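Local coordinates for protein plexin-A4 (Homo sapiens, PDB 4E74) that probably binds Rho-family GTPases through its cytoplasmic, ubiquitin-like Rho GTPase-binding domain, as expected of a plexin signalling receptor, at residues N35-T38 against I39-K43. Residues are numbered along the deposited sequence; the frame is centred on the assembly and turned at random.
Sequences NCDT and ITQVK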
loop_
_atom_site.group_PDB
_atom_site.type_symbol
_atom_site.label_atom_id
_atom_site.label_comp_id
_atom_site.label_asym_id
_atom_site.label_seq_id
_atom_site.Cartn_x
_atom_site.Cartn_y
_atom_site.Cartn_z
ATOM N N ASN A 35 19.062 10.988 -1.668
ATOM C CA ASN A 35 20.101 10.738 -0.650
ATOM C C ASN A 35 19.722 11.164 0.765
ATOM O O ASN A 35 20.423 10.753 1.735
ATOM C CB ASN A 35 21.426 11.329 -1.068
ATOM C CG ASN A 35 21.431 12.828 -1.033
ATOM O OD1 ASN A 35 20.401 13.499 -0.903
ATOM N ND2 ASN A 35 22.632 13.395 -1.194
ATOM N N CYS A 36 18.616 11.908 0.918
ATOM C CA CYS A 36 18.063 12.309 2.188
ATOM C C CYS A 36 16.849 11.509 2.687
ATOM O O CYS A 36 16.267 11.853 3.701
ATOM C CB CYS A 36 17.713 13.798 2.161
ATOM S SG CYS A 36 16.586 14.331 0.801
ATOM N N ASP A 37 16.407 10.514 1.908
ATOM C CA ASP A 37 15.292 9.660 2.307
ATOM C C ASP A 37 15.790 8.858 3.509
ATOM O O ASP A 37 16.958 8.451 3.561
ATOM C CB ASP A 37 14.934 8.659 1.202
ATOM C CG ASP A 37 14.079 9.267 0.071
ATOM O OD1 ASP A 37 13.295 10.167 0.369
ATOM O OD2 ASP A 37 14.160 8.738 -1.044
ATOM N N THR A 38 14.924 8.696 4.472
ATOM C CA THR A 38 15.249 7.754 5.565
ATOM C C THR A 38 15.344 6.369 4.959
ATOM O O THR A 38 14.816 6.070 3.876
ATOM C CB THR A 38 14.184 7.744 6.675
ATOM O OG1 THR A 38 12.940 7.197 6.198
ATOM C CG2 THR A 38 14.023 9.129 7.321
ATOM N N ILE A 39 15.958 5.427 5.670
ATOM C CA ILE A 39 15.990 4.058 5.092
ATOM C C ILE A 39 14.591 3.451 4.896
ATOM O O ILE A 39 14.368 2.698 3.955
ATOM C CB ILE A 39 16.897 3.094 5.936
ATOM C CG1 ILE A 39 18.323 3.640 6.009
ATOM C CG2 ILE A 39 16.864 1.673 5.332
ATOM C CD1 ILE A 39 18.981 3.964 4.690
ATOM N N THR A 40 13.654 3.768 5.788
ATOM C CA THR A 40 12.231 3.326 5.637
ATOM C C THR A 40 11.658 3.900 4.325
ATOM O O THR A 40 11.069 3.157 3.572
ATOM C CB THR A 40 11.385 3.708 6.829
ATOM O OG1 THR A 40 11.919 3.001 7.988
ATOM C CG2 THR A 40 9.953 3.344 6.637
ATOM N N GLN A 41 11.935 5.151 4.057
ATOM C CA GLN A 41 11.471 5.792 2.801
ATOM C C GLN A 41 12.137 5.173 1.561
ATOM O O GLN A 41 11.468 4.982 0.534
ATOM C CB GLN A 41 11.693 7.296 2.876
ATOM C CG GLN A 41 10.768 7.991 3.845
ATOM C CD GLN A 41 11.124 9.465 4.080
ATOM O OE1 GLN A 41 12.292 9.882 4.045
ATOM N NE2 GLN A 41 10.073 10.283 4.268
ATOM N N VAL A 42 13.413 4.810 1.657
ATOM C CA VAL A 42 14.081 4.093 0.575
ATOM C C VAL A 42 13.373 2.753 0.294
ATOM O O VAL A 42 13.152 2.360 -0.868
ATOM C CB VAL A 42 15.574 3.851 0.877
ATOM C CG1 VAL A 42 16.241 2.982 -0.182
ATOM C CG2 VAL A 42 16.300 5.194 1.052
ATOM N N LYS A 43 13.181 1.970 1.363
ATOM C CA LYS A 43 12.512 0.685 1.241
ATOM C C LYS A 43 11.134 0.811 0.581
ATOM O O LYS A 43 10.818 -0.009 -0.294
ATOM C CB LYS A 43 12.430 -0.043 2.579
ATOM C CG LYS A 43 13.786 -0.524 3.097
ATOM C CD LYS A 43 13.648 -1.309 4.406
ATOM C CE LYS A 43 13.067 -0.517 5.552
ATOM N NZ LYS A 43 13.157 -1.236 6.880
HETATM O O HOH W 1 13.340 12.435 4.329
#
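T38 and Q41 form a capping box where the loop after strand 29-34 turns into helix 39-50. T38 is the N-cap: its OG1 lies between its own backbone N and carbonyl carbon (chi1 67°) and accepts from Q41 N at 3.1 Å, though the modelled place of that hydroxyl is less certain. The return bond is clearer. With CG beside the backbone N, the Q41 chain runs extended back past the T38 hydroxyl, and its OE1 takes the N-H of T38 at 2.9 Å with an N-H...O angle of 164°, the donor tilted 17° from the amide plane. The first turn of the helix follows, V42 N donating to T38 O at 2.9 Å.

The inner side is tightly packed. V42 CG2 sits 3.3 Å from T38 O and 3.7 Å from D37 CB, while V42 and I39 both rest on L67 of strand 65-70. D37 stands across the Q41 chain at about a right angle, its OD2 salt-bridged to K45 NZ and hydrogen-bonded by L34 N. Q41 lies on the looser, solvent side, where a water donates to its OE1 at 2.8 Å and also to C36 O.

Two donors thus grip Q41 OE1, which should fix its amide's rotation. The T38 N-H is clearly satisfied, that of Q41 only probably; K45 largely answers the D37 charge, making any helix-dipole interaction probably secondary.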